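PDB 3DCX: protein of Unknown Function (DUF1696) with Pleckstrin-homology Domains from Shewanella loihica PV-4, which is of unknown function but adopts a bacterial pleckstrin-homology fold and assembles with copies of itself so that sheets continue from one subunit to the next. Local coordinates for residues Ile47-Gln50 with Lys56-Tyr59; Ala27-Val32 with Met36-Asn41; Phe70-Ala75 with Gly107-Ile112. One frame throughout, in Å; residues are numbered along the deposited sequence. Where two conformers were deposited one is given.

Contact 1. Residues Ile47-Gln50 with Lys56-Tyr59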
ATOM      1  N   ILE A  47      23.624  -4.696  -3.599  1.00 29.19           N
ATOM      2  CA  ILE A  47      24.856  -4.045  -3.147  1.00 28.78           C
ATOM      3  C   ILE A  47      25.577  -3.399  -4.325  1.00 29.78           C
ATOM      4  O   ILE A  47      26.149  -4.099  -5.169  1.00 29.99           O
ATOM      5  CB  ILE A  47      25.793  -5.054  -2.472  1.00 29.40           C
ATOM      6  CG1 ILE A  47      25.069  -5.745  -1.303  1.00 27.48           C
ATOM      7  CG2 ILE A  47      27.092  -4.345  -2.021  1.00 29.29           C
ATOM      8  CD1 ILE A  47      25.874  -6.813  -0.578  1.00 28.12           C
ATOM      9  N   ASP A  48      25.524  -2.073  -4.396  1.00 27.43           N
ATOM     10  CA  ASP A  48      26.124  -1.355  -5.489  0.50 28.25           C
ATOM     11  C   ASP A  48      27.299  -0.537  -4.936  1.00 30.38           C
ATOM     12  O   ASP A  48      27.170   0.159  -3.925  1.00 29.76           O
ATOM     13  CB  ASP A  48      25.069  -0.480  -6.194  0.50 28.09           C
ATOM     14  CG  ASP A  48      23.843  -1.293  -6.715  0.50 31.75           C
ATOM     15  OD1 ASP A  48      23.979  -2.477  -7.109  0.50 24.59           O
ATOM     16  OD2 ASP A  48      22.720  -0.729  -6.724  0.50 41.59           O
ATOM     17  N   LYS A  49      28.441  -0.643  -5.597  1.00 32.08           N
ATOM     18  CA  LYS A  49      29.627   0.128  -5.222  1.00 34.65           C
ATOM     19  C   LYS A  49      29.957   1.122  -6.343  1.00 34.68           C
ATOM     20  O   LYS A  49      29.836   0.809  -7.535  1.00 37.13           O
ATOM     21  CB  LYS A  49      30.808  -0.792  -4.925  1.00 33.26           C
ATOM     22  CG  LYS A  49      30.499  -1.894  -3.893  1.00 33.10           C
ATOM     23  CD  LYS A  49      31.752  -2.670  -3.548  1.00 36.85           C
ATOM     24  CE  LYS A  49      31.665  -3.341  -2.199  1.00 40.09           C
ATOM     25  NZ  LYS A  49      33.007  -3.773  -1.794  1.00 38.34           N
ATOM     26  N   GLN A  50      30.351   2.321  -5.950  1.00 31.52           N
ATOM     27  CA  GLN A  50      30.721   3.356  -6.896  1.00 35.10           C
ATOM     28  C   GLN A  50      32.067   3.967  -6.536  1.00 30.44           C
ATOM     29  O   GLN A  50      32.515   3.866  -5.398  1.00 29.95           O
ATOM     30  CB  GLN A  50      29.642   4.441  -6.912  1.00 37.37           C
ATOM     31  CG  GLN A  50      28.351   4.007  -7.601  1.00 43.68           C
ATOM     32  CD  GLN A  50      27.265   5.035  -7.449  1.00 45.08           C
ATOM     33  OE1 GLN A  50      26.849   5.360  -6.324  1.00 59.61           O
ATOM     34  NE2 GLN A  50      26.788   5.566  -8.581  1.00 57.02           N
ATOM     35  N   LYS A  56      32.074   4.082  -2.065  1.00 34.21           N
ATOM     36  CA  LYS A  56      30.703   4.581  -2.020  0.50 32.42           C
ATOM     37  C   LYS A  56      29.797   3.354  -2.210  1.00 33.46           C
ATOM     38  O   LYS A  56      29.659   2.845  -3.312  1.00 34.76           O
ATOM     39  CB  LYS A  56      30.505   5.654  -3.111  0.50 32.19           C
ATOM     40  CG  LYS A  56      29.122   6.334  -3.188  0.50 31.21           C
ATOM     41  CD  LYS A  56      28.597   6.790  -1.826  0.50 31.56           C
ATOM     42  CE  LYS A  56      27.676   7.998  -1.935  0.50 31.03           C
ATOM     43  NZ  LYS A  56      28.391   9.260  -1.575  0.50 31.91           N
ATOM     44  N   VAL A  57      29.225   2.854  -1.120  1.00 31.40           N
ATOM     45  CA  VAL A  57      28.492   1.576  -1.150  1.00 30.46           C
ATOM     46  C   VAL A  57      27.061   1.775  -0.694  1.00 30.91           C
ATOM     47  O   VAL A  57      26.835   2.446   0.288  1.00 29.73           O
ATOM     48  CB  VAL A  57      29.150   0.513  -0.245  1.00 29.36           C
ATOM     49  CG1 VAL A  57      28.404  -0.823  -0.339  1.00 27.60           C
ATOM     50  CG2 VAL A  57      30.620   0.311  -0.618  1.00 27.76           C
ATOM     51  N   SER A  58      26.103   1.225  -1.432  1.00 29.51           N
ATOM     52  CA  SER A  58      24.744   1.156  -0.952  1.00 26.52           C
ATOM     53  C   SER A  58      24.244  -0.272  -0.803  1.00 26.64           C
ATOM     54  O   SER A  58      24.553  -1.151  -1.593  1.00 28.62           O
ATOM     55  CB  SER A  58      23.791   1.955  -1.828  1.00 27.05           C
ATOM     56  OG  SER A  58      23.937   1.593  -3.167  1.00 33.03           O
ATOM     57  N   TYR A  59      23.467  -0.490   0.238  1.00 25.59           N
ATOM     58  CA  TYR A  59      22.738  -1.738   0.415  1.00 27.15           C
ATOM     59  C   TYR A  59      21.254  -1.387   0.342  1.00 25.16           C
ATOM     60  O   TYR A  59      20.719  -0.749   1.253  1.00 25.87           O
ATOM     61  CB  TYR A  59      23.042  -2.369   1.782  1.00 28.11           C
ATOM     62  CG  TYR A  59      24.401  -3.022   1.982  1.00 28.34           C
ATOM     63  CD1 TYR A  59      25.540  -2.634   1.281  1.00 37.37           C
ATOM     64  CD2 TYR A  59      24.542  -4.026   2.916  1.00 31.42           C
ATOM     65  CE1 TYR A  59      26.775  -3.259   1.512  1.00 34.85           C
ATOM     66  CE2 TYR A  59      25.734  -4.647   3.146  1.00 33.25           C
ATOM     67  CZ  TYR A  59      26.853  -4.261   2.472  1.00 35.59           C
ATOM     68  OH  TYR A  59      28.028  -4.931   2.767  1.00 35.83           O
TER
HETATM   69  O   HOH W   1      22.192  -0.704  -3.990  1.00 26.38           O
HETATM   70  O   HOH W   2      26.748   3.319  -4.510  1.00 41.83           O
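The beta hairpin of strands 43-50 and 56-63 brings I47-Q50 against K56-Y59, two strand segments running at 166° to one another, close to exactly antiparallel. One ladder here carries different chemistry on its two faces. D48 and S58 form a hydrogen-bonded pair: D48 N donates to S58 O at 3.1 Å, and S58 N returns a nearly straight bond to D48 O at 2.9 Å. Q50 N reaches K56 O at 2.8 Å, while the reverse bond from K56 N to Q50 O is weak.

The face holding I47, K49, V57 and Y59 is mostly apolar. I47 lies beside the Y59 ring and touches it with both branches. Its CG1 rests over one ring face, 4.1 Å from the centroid and displaced toward the rim, a CH-pi contact. With chi1 at -57°, CG2 stands anti to the backbone N, which brings it 3.7 Å from Y59 CE1; V57 CG1 lies at the ring's edge, in its plane. Next along, K49 and V57 run side by side, K49 CG 3.9 Å from V57 CG2, so the lysine contributes its aliphatic stem.

The opposite face is polar and hydrated. A water 2.7 Å from Q50 OE1 also reaches K56 O, though it has more acceptors nearby than protons. Another bonds S58 OG at 3.0 Å.

Beyond the hairpin, I47 pairs through its backbone with M36. On the other flank S58 and Y59 continue the ladder into a strand of the second subunit, and V57 N hydrogen-bonds T74 OG1 of that subunit. An up-and-down antiparallel meander forming the first sheet is typical of the PH fold, and its last strand here carries the sheet on into another subunit.

Contact 2. Residues Ala27-Val32 with Met36-Asn41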
ATOM      1  N   ALA A  27      19.569 -17.454   0.084  1.00 27.96           N
ATOM      2  CA  ALA A  27      19.139 -18.496  -0.863  1.00 30.62           C
ATOM      3  C   ALA A  27      20.074 -18.567  -2.065  1.00 30.42           C
ATOM      4  O   ALA A  27      20.378 -19.646  -2.588  1.00 28.34           O
ATOM      5  CB  ALA A  27      17.650 -18.273  -1.328  1.00 28.64           C
ATOM      6  N   LEU A  28      20.527 -17.406  -2.505  1.00 29.05           N
ATOM      7  CA  LEU A  28      21.212 -17.301  -3.770  1.00 29.50           C
ATOM      8  C   LEU A  28      21.889 -15.946  -3.868  1.00 28.92           C
ATOM      9  O   LEU A  28      21.318 -14.930  -3.466  1.00 27.72           O
ATOM     10  CB  LEU A  28      20.177 -17.445  -4.873  1.00 31.93           C
ATOM     11  CG  LEU A  28      20.570 -17.683  -6.316  1.00 35.04           C
ATOM     12  CD1 LEU A  28      21.546 -18.879  -6.482  1.00 38.57           C
ATOM     13  CD2 LEU A  28      19.267 -17.901  -7.068  1.00 36.70           C
ATOM     14  N   ALA A  29      23.093 -15.916  -4.431  1.00 26.00           N
ATOM     15  CA  ALA A  29      23.746 -14.663  -4.645  1.00 26.36           C
ATOM     16  C   ALA A  29      24.666 -14.641  -5.845  1.00 26.82           C
ATOM     17  O   ALA A  29      25.416 -15.575  -6.084  1.00 25.24           O
ATOM     18  CB  ALA A  29      24.503 -14.226  -3.386  1.00 25.51           C
ATOM     19  N   TYR A  30      24.611 -13.523  -6.573  1.00 26.47           N
ATOM     20  CA  TYR A  30      25.439 -13.336  -7.751  1.00 27.81           C
ATOM     21  C   TYR A  30      26.264 -12.051  -7.636  1.00 28.83           C
ATOM     22  O   TYR A  30      25.806 -11.029  -7.127  1.00 28.58           O
ATOM     23  CB  TYR A  30      24.580 -13.299  -9.016  1.00 28.27           C
ATOM     24  CG  TYR A  30      23.855 -14.589  -9.296  1.00 28.64           C
ATOM     25  CD1 TYR A  30      24.533 -15.685  -9.830  1.00 30.62           C
ATOM     26  CD2 TYR A  30      22.497 -14.733  -9.016  1.00 31.83           C
ATOM     27  CE1 TYR A  30      23.873 -16.899 -10.080  1.00 30.92           C
ATOM     28  CE2 TYR A  30      21.823 -15.953  -9.284  1.00 32.26           C
ATOM     29  CZ  TYR A  30      22.521 -17.018  -9.801  1.00 31.17           C
ATOM     30  OH  TYR A  30      21.887 -18.225 -10.055  1.00 37.96           O
ATOM     31  N   ARG A  31      27.486 -12.115  -8.137  1.00 29.59           N
ATOM     32  CA  ARG A  31      28.302 -10.932  -8.308  1.00 31.93           C
ATOM     33  C   ARG A  31      28.447 -10.536  -9.787  1.00 32.07           C
ATOM     34  O   ARG A  31      28.602 -11.366 -10.683  1.00 32.21           O
ATOM     35  CB  ARG A  31      29.673 -11.156  -7.686  1.00 33.38           C
ATOM     36  CG  ARG A  31      30.455  -9.864  -7.476  1.00 39.14           C
ATOM     37  CD  ARG A  31      31.941 -10.117  -7.419  1.00 48.81           C
ATOM     38  NE  ARG A  31      32.418 -10.441  -6.087  1.00 51.66           N
ATOM     39  CZ  ARG A  31      32.549 -11.670  -5.603  1.00 55.61           C
ATOM     40  NH1 ARG A  31      32.220 -12.734  -6.336  1.00 59.48           N
ATOM     41  NH2 ARG A  31      33.008 -11.828  -4.371  1.00 52.27           N
ATOM     42  N   VAL A  32      28.378  -9.247 -10.043  1.00 32.67           N
ATOM     43  CA  VAL A  32      28.731  -8.723 -11.355  1.00 33.79           C
ATOM     44  C   VAL A  32      29.796  -7.662 -11.090  1.00 34.37           C
ATOM     45  O   VAL A  32      29.489  -6.576 -10.600  1.00 35.08           O
ATOM     46  CB  VAL A  32      27.504  -8.168 -12.143  1.00 32.80           C
ATOM     47  CG1 VAL A  32      27.959  -7.539 -13.470  1.00 33.25           C
ATOM     48  CG2 VAL A  32      26.517  -9.283 -12.419  1.00 35.00           C
HETATM   49  N   MSE A  36      26.654  -6.817  -6.190  1.00 29.53           N
HETATM   50  CA  MSE A  36      26.040  -8.071  -5.820  1.00 33.10           C
HETATM   51  C   MSE A  36      24.536  -7.977  -5.767  1.00 29.59           C
HETATM   52  O   MSE A  36      23.961  -6.945  -5.407  1.00 31.23           O
HETATM   53  CB  MSE A  36      26.539  -8.522  -4.463  1.00 31.88           C
HETATM   54  CG  MSE A  36      27.550  -9.589  -4.518  1.00 41.39           C
HETATM   55 SE   MSE A  36      27.872 -10.227  -2.732  0.75 44.15          SE
HETATM   56  CE  MSE A  36      29.709 -10.135  -2.864  1.00 39.34           C
ATOM     57  N   PHE A  37      23.911  -9.077  -6.160  1.00 29.00           N
ATOM     58  CA  PHE A  37      22.479  -9.248  -6.110  1.00 28.77           C
ATOM     59  C   PHE A  37      22.212 -10.466  -5.213  1.00 29.74           C
ATOM     60  O   PHE A  37      22.564 -11.601  -5.564  1.00 30.01           O
ATOM     61  CB  PHE A  37      21.999  -9.484  -7.529  1.00 30.56           C
ATOM     62  CG  PHE A  37      20.562  -9.195  -7.740  1.00 32.68           C
ATOM     63  CD1 PHE A  37      19.603 -10.092  -7.365  1.00 40.05           C
ATOM     64  CD2 PHE A  37      20.163  -8.007  -8.314  1.00 39.89           C
ATOM     65  CE1 PHE A  37      18.251  -9.824  -7.573  1.00 38.52           C
ATOM     66  CE2 PHE A  37      18.810  -7.737  -8.521  1.00 38.67           C
ATOM     67  CZ  PHE A  37      17.863  -8.667  -8.159  1.00 35.49           C
ATOM     68  N   VAL A  38      21.637 -10.227  -4.035  1.00 27.56           N
ATOM     69  CA  VAL A  38      21.512 -11.282  -3.035  1.00 28.26           C
ATOM     70  C   VAL A  38      20.041 -11.604  -2.823  1.00 27.06           C
ATOM     71  O   VAL A  38      19.231 -10.695  -2.649  1.00 27.80           O
ATOM     72  CB  VAL A  38      22.196 -10.867  -1.734  1.00 27.14           C
ATOM     73  CG1 VAL A  38      22.070 -11.972  -0.652  1.00 23.97           C
ATOM     74  CG2 VAL A  38      23.652 -10.543  -2.028  1.00 24.77           C
ATOM     75  N   PHE A  39      19.704 -12.880  -2.926  1.00 25.28           N
ATOM     76  CA  PHE A  39      18.358 -13.356  -2.592  1.00 26.22           C
ATOM     77  C   PHE A  39      18.392 -13.978  -1.231  1.00 25.97           C
ATOM     78  O   PHE A  39      19.073 -14.983  -1.025  1.00 24.46           O
ATOM     79  CB  PHE A  39      17.862 -14.419  -3.569  1.00 25.83           C
ATOM     80  CG  PHE A  39      17.729 -13.944  -4.964  1.00 26.44           C
ATOM     81  CD1 PHE A  39      18.861 -13.799  -5.777  1.00 33.54           C
ATOM     82  CD2 PHE A  39      16.477 -13.667  -5.495  1.00 31.14           C
ATOM     83  CE1 PHE A  39      18.737 -13.357  -7.092  1.00 31.61           C
ATOM     84  CE2 PHE A  39      16.337 -13.225  -6.811  1.00 30.46           C
ATOM     85  CZ  PHE A  39      17.456 -13.073  -7.607  1.00 32.65           C
ATOM     86  N   THR A  40      17.663 -13.393  -0.291  1.00 26.48           N
ATOM     87  CA  THR A  40      17.445 -14.044   0.985  1.00 25.78           C
ATOM     88  C   THR A  40      16.045 -14.684   0.990  1.00 26.06           C
ATOM     89  O   THR A  40      15.342 -14.680  -0.022  1.00 25.84           O
ATOM     90  CB  THR A  40      17.653 -13.083   2.139  1.00 24.21           C
ATOM     91  OG1 THR A  40      16.412 -12.417   2.469  1.00 24.94           O
ATOM     92  CG2 THR A  40      18.785 -12.096   1.812  1.00 22.98           C
ATOM     93  N   ASN A  41      15.646 -15.278   2.103  1.00 27.66           N
ATOM     94  CA  ASN A  41      14.256 -15.729   2.209  1.00 28.00           C
ATOM     95  C   ASN A  41      13.233 -14.605   2.529  1.00 28.75           C
ATOM     96  O   ASN A  41      12.043 -14.869   2.598  1.00 27.02           O
ATOM     97  CB  ASN A  41      14.112 -16.903   3.184  1.00 27.80           C
ATOM     98  CG  ASN A  41      14.497 -16.568   4.580  1.00 30.65           C
ATOM     99  OD1 ASN A  41      15.180 -15.578   4.855  1.00 27.46           O
ATOM    100  ND2 ASN A  41      14.070 -17.410   5.495  1.00 32.05           N
TER
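A27 and L28 both face F39 across the hairpin of strands 26-32 and 35-40, and this two-against-one pairing is a classic beta bulge. Backbone bonds define it: F39 O accepts from A27 N at 2.8 Å and from L28 N at 3.2 Å, so one carbonyl is gripped twice, while F39 N donates to L28 O at 2.7 Å. The F39 ring turns its edge to that same L28 O. Past the bulge the ladder becomes regular, Y30 and F37 exchanging two nearly straight bonds, with F37 N 2.9 Å from Y30 O.

Apolar contacts divide between the faces. On one, F39 CD1 lies 4.0 Å from L28 CB, and Y30 CD2 approaches the same ring more distantly. On the other, A29 CB meets V38 CG2 at 4.0 Å, small against branched.

One contact involves a charged group. R31 and M36, the latter a selenomethionine, cross obliquely, and the methyl CE of M36 sits over a face of the guanidinium, 4.0 Å from R31 NH2. The arginine chain bends at chi3 (-87°), and chi4 near 93° sets the guanidinium plane roughly square to the end of the stem.

Around the hairpin, A29, M36 and V38 meet L12 of helix 9-16, whereas Y30 and F39 pack on helix 105-116, with Y30 OH bonded to D104 N just before it. Strand 43-50 hydrogen-bonds to the flank of strand 35-40 away from strand 26-32, and A5 and V7 pair with R31 and A29, so the hairpin lies between a helix on each face and a strand on each flank.

Contact 3. Residues Phe70-Ala75 with Gly107-Ile112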
ATOM      1  N   PHE A  70       6.137  -8.569 -11.705  1.00 22.80           N
ATOM      2  CA  PHE A  70       7.432  -8.765 -12.327  1.00 23.33           C
ATOM      3  C   PHE A  70       7.279  -9.436 -13.661  1.00 22.45           C
ATOM      4  O   PHE A  70       6.257 -10.039 -13.944  1.00 24.55           O
ATOM      5  CB  PHE A  70       8.386  -9.548 -11.392  1.00 23.75           C
ATOM      6  CG  PHE A  70       7.868 -10.897 -10.950  1.00 24.36           C
ATOM      7  CD1 PHE A  70       7.050 -11.011  -9.847  1.00 27.09           C
ATOM      8  CD2 PHE A  70       8.200 -12.040 -11.649  1.00 24.93           C
ATOM      9  CE1 PHE A  70       6.577 -12.242  -9.446  1.00 26.23           C
ATOM     10  CE2 PHE A  70       7.729 -13.279 -11.263  1.00 27.60           C
ATOM     11  CZ  PHE A  70       6.931 -13.389 -10.140  1.00 27.00           C
ATOM     12  N   GLU A  71       8.317  -9.325 -14.481  1.00 25.55           N
ATOM     13  CA  GLU A  71       8.308  -9.864 -15.820  1.00 27.24           C
ATOM     14  C   GLU A  71       9.696 -10.382 -16.249  1.00 27.50           C
ATOM     15  O   GLU A  71      10.718  -9.795 -15.909  1.00 27.56           O
ATOM     16  CB  GLU A  71       7.834  -8.779 -16.778  1.00 26.47           C
ATOM     17  CG  GLU A  71       7.696  -9.217 -18.234  1.00 29.98           C
ATOM     18  CD  GLU A  71       7.628  -8.035 -19.173  1.00 35.83           C
ATOM     19  OE1 GLU A  71       6.602  -7.320 -19.149  1.00 49.62           O
ATOM     20  OE2 GLU A  71       8.617  -7.812 -19.911  1.00 48.38           O
ATOM     21  N   VAL A  72       9.708 -11.508 -16.972  1.00 28.02           N
ATOM     22  CA  VAL A  72      10.908 -11.989 -17.650  1.00 26.32           C
ATOM     23  C   VAL A  72      10.636 -12.030 -19.138  1.00 27.86           C
ATOM     24  O   VAL A  72       9.601 -12.528 -19.586  1.00 25.50           O
ATOM     25  CB  VAL A  72      11.344 -13.390 -17.182  1.00 28.00           C
ATOM     26  CG1 VAL A  72      12.589 -13.881 -17.978  1.00 24.25           C
ATOM     27  CG2 VAL A  72      11.627 -13.383 -15.687  1.00 24.80           C
ATOM     28  N   GLU A  73      11.597 -11.502 -19.896  1.00 32.33           N
ATOM     29  CA  GLU A  73      11.538 -11.428 -21.350  1.00 33.40           C
ATOM     30  C   GLU A  73      12.766 -12.189 -21.815  1.00 34.29           C
ATOM     31  O   GLU A  73      13.888 -11.885 -21.398  1.00 28.69           O
ATOM     32  CB  GLU A  73      11.619  -9.973 -21.806  1.00 35.09           C
ATOM     33  CG  GLU A  73      11.254  -9.667 -23.237  1.00 41.39           C
ATOM     34  CD  GLU A  73      11.547  -8.197 -23.572  1.00 43.19           C
ATOM     35  OE1 GLU A  73      12.699  -7.892 -23.970  1.00 56.02           O
ATOM     36  OE2 GLU A  73      10.634  -7.351 -23.418  1.00 56.50           O
ATOM     37  N   THR A  74      12.538 -13.182 -22.675  1.00 35.13           N
ATOM     38  CA  THR A  74      13.607 -14.060 -23.125  1.00 37.16           C
ATOM     39  C   THR A  74      14.496 -13.298 -24.110  1.00 37.03           C
ATOM     40  O   THR A  74      14.045 -12.342 -24.730  1.00 35.66           O
ATOM     41  CB  THR A  74      12.998 -15.350 -23.723  1.00 36.24           C
ATOM     42  OG1 THR A  74      12.138 -15.026 -24.818  1.00 37.33           O
ATOM     43  CG2 THR A  74      12.156 -16.072 -22.644  1.00 39.83           C
ATOM     44  N   ALA A  75      15.765 -13.686 -24.209  1.00 39.00           N
ATOM     45  CA  ALA A  75      16.673 -13.120 -25.229  1.00 39.90           C
ATOM     46  C   ALA A  75      16.244 -13.538 -26.635  1.00 39.43           C
ATOM     47  O   ALA A  75      15.805 -14.665 -26.861  1.00 37.27           O
ATOM     48  CB  ALA A  75      18.126 -13.557 -24.972  1.00 40.09           C
ATOM     49  N   GLY A 107      15.958 -20.707 -11.874  1.00 32.10           N
ATOM     50  CA  GLY A 107      16.050 -20.706 -10.392  1.00 31.10           C
ATOM     51  C   GLY A 107      15.790 -19.342  -9.769  1.00 29.28           C
ATOM     52  O   GLY A 107      15.098 -19.212  -8.760  1.00 30.44           O
ATOM     53  N   ILE A 108      16.341 -18.312 -10.393  1.00 30.00           N
ATOM     54  CA  ILE A 108      16.006 -16.944 -10.057  1.00 30.58           C
ATOM     55  C   ILE A 108      14.488 -16.760 -10.066  1.00 28.83           C
ATOM     56  O   ILE A 108      13.904 -16.275  -9.124  1.00 31.68           O
ATOM     57  CB  ILE A 108      16.721 -15.944 -11.034  1.00 30.17           C
ATOM     58  CG1 ILE A 108      18.180 -15.764 -10.583  1.00 27.89           C
ATOM     59  CG2 ILE A 108      15.966 -14.606 -11.107  1.00 26.80           C
ATOM     60  CD1 ILE A 108      19.035 -14.980 -11.581  1.00 32.81           C
ATOM     61  N   GLN A 109      13.844 -17.162 -11.144  1.00 29.60           N
ATOM     62  CA  GLN A 109      12.408 -16.941 -11.265  1.00 28.93           C
ATOM     63  C   GLN A 109      11.638 -17.758 -10.225  1.00 29.21           C
ATOM     64  O   GLN A 109      10.601 -17.305  -9.703  1.00 29.10           O
ATOM     65  CB  GLN A 109      11.950 -17.325 -12.662  1.00 29.66           C
ATOM     66  CG  GLN A 109      12.509 -16.440 -13.762  1.00 31.21           C
ATOM     67  CD  GLN A 109      12.109 -16.940 -15.107  1.00 29.09           C
ATOM     68  OE1 GLN A 109      10.972 -16.751 -15.528  1.00 33.03           O
ATOM     69  NE2 GLN A 109      13.027 -17.624 -15.785  1.00 27.96           N
ATOM     70  N   LYS A 110      12.124 -18.973  -9.958  1.00 29.70           N
ATOM     71  CA  LYS A 110      11.484 -19.881  -9.004  1.00 29.82           C
ATOM     72  C   LYS A 110      11.597 -19.315  -7.595  1.00 28.61           C
ATOM     73  O   LYS A 110      10.642 -19.354  -6.834  1.00 31.01           O
ATOM     74  CB  LYS A 110      12.134 -21.269  -9.073  1.00 29.34           C
ATOM     75  CG  LYS A 110      11.390 -22.366  -8.313  1.00 33.13           C
ATOM     76  CD  LYS A 110      11.992 -23.739  -8.607  1.00 34.04           C
ATOM     77  CE  LYS A 110      11.039 -24.904  -8.284  1.00 40.33           C
ATOM     78  NZ  LYS A 110      10.495 -24.854  -6.897  1.00 40.20           N
ATOM     79  N   THR A 111      12.769 -18.770  -7.267  1.00 29.34           N
ATOM     80  CA  THR A 111      12.997 -18.112  -5.976  1.00 29.40           C
ATOM     81  C   THR A 111      12.081 -16.922  -5.760  1.00 29.40           C
ATOM     82  O   THR A 111      11.493 -16.759  -4.679  1.00 29.72           O
ATOM     83  CB  THR A 111      14.453 -17.632  -5.843  1.00 31.36           C
ATOM     84  OG1 THR A 111      15.323 -18.725  -6.117  1.00 30.38           O
ATOM     85  CG2 THR A 111      14.723 -17.099  -4.432  1.00 31.15           C
ATOM     86  N   ILE A 112      11.927 -16.093  -6.788  1.00 27.90           N
ATOM     87  CA  ILE A 112      11.020 -14.951  -6.665  1.00 27.27           C
ATOM     88  C   ILE A 112       9.599 -15.427  -6.455  1.00 26.94           C
ATOM     89  O   ILE A 112       8.846 -14.882  -5.640  1.00 29.06           O
ATOM     90  CB  ILE A 112      11.123 -13.987  -7.903  1.00 27.63           C
ATOM     91  CG1 ILE A 112      12.468 -13.269  -7.887  1.00 31.58           C
ATOM     92  CG2 ILE A 112      10.006 -12.960  -7.878  1.00 24.38           C
ATOM     93  CD1 ILE A 112      13.004 -12.843  -9.261  1.00 25.73           C
TER
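F70 and I112 make one tight part of this strand-to-helix contact: I112 CG2 sits over the centre of the F70 ring, 3.8 Å from the centroid and only 11° off the normal, a CH-pi contact. The ring reaches that methyl because chi1 of F70 (57°) places CG between the backbone N and the carbonyl carbon.

V72 and Q109, meeting from opposite directions, are packed as closely. V72 CG2 is 3.4 Å from Q109 OE1 and 3.7 Å from Q109 CG, lying against the extended glutamine stem and its amide without a hydrogen bond. By contrast, Q109 NE2 bonds V105 O within the helix and a bound methylpentanediol, probably from the crystallisation liquor. With an alanine at Q109, V72 CG2 would probably lose the stem and amide it packs on, and V105 O its side-chain donor. The partly exposed E71, E73 and K110 do not touch across the contact. E71 points from the opposite face of the strand, while along the strand's edge F70-E73 pair with a strand of the third subunit.

A C-terminal helix closing one end of the two-sheet beta framework is typical of the PH fold; this contact is its side against the second sheet.

In the fold
Contact 2 is the most central of the three, contact 1 lies at the surface, and contact 3 is small but buried. Contacts 1 and 2 are successive hairpins of one sheet, joined where I47 N probably bonds M36 O; both rest on backbone ladders, yet the first has a hydrated polar face and the second mostly aromatic and aliphatic side chains, with R31 at one end. Contact 3 has no bond across it and joins the other sheet to the C-terminal helix, whose I108, T111 and I112 pack on F39, and I108 also on Y30, of contact 2. Contacts 1 and 3 never touch within a chain, but between subunits their edge strands pair with one another.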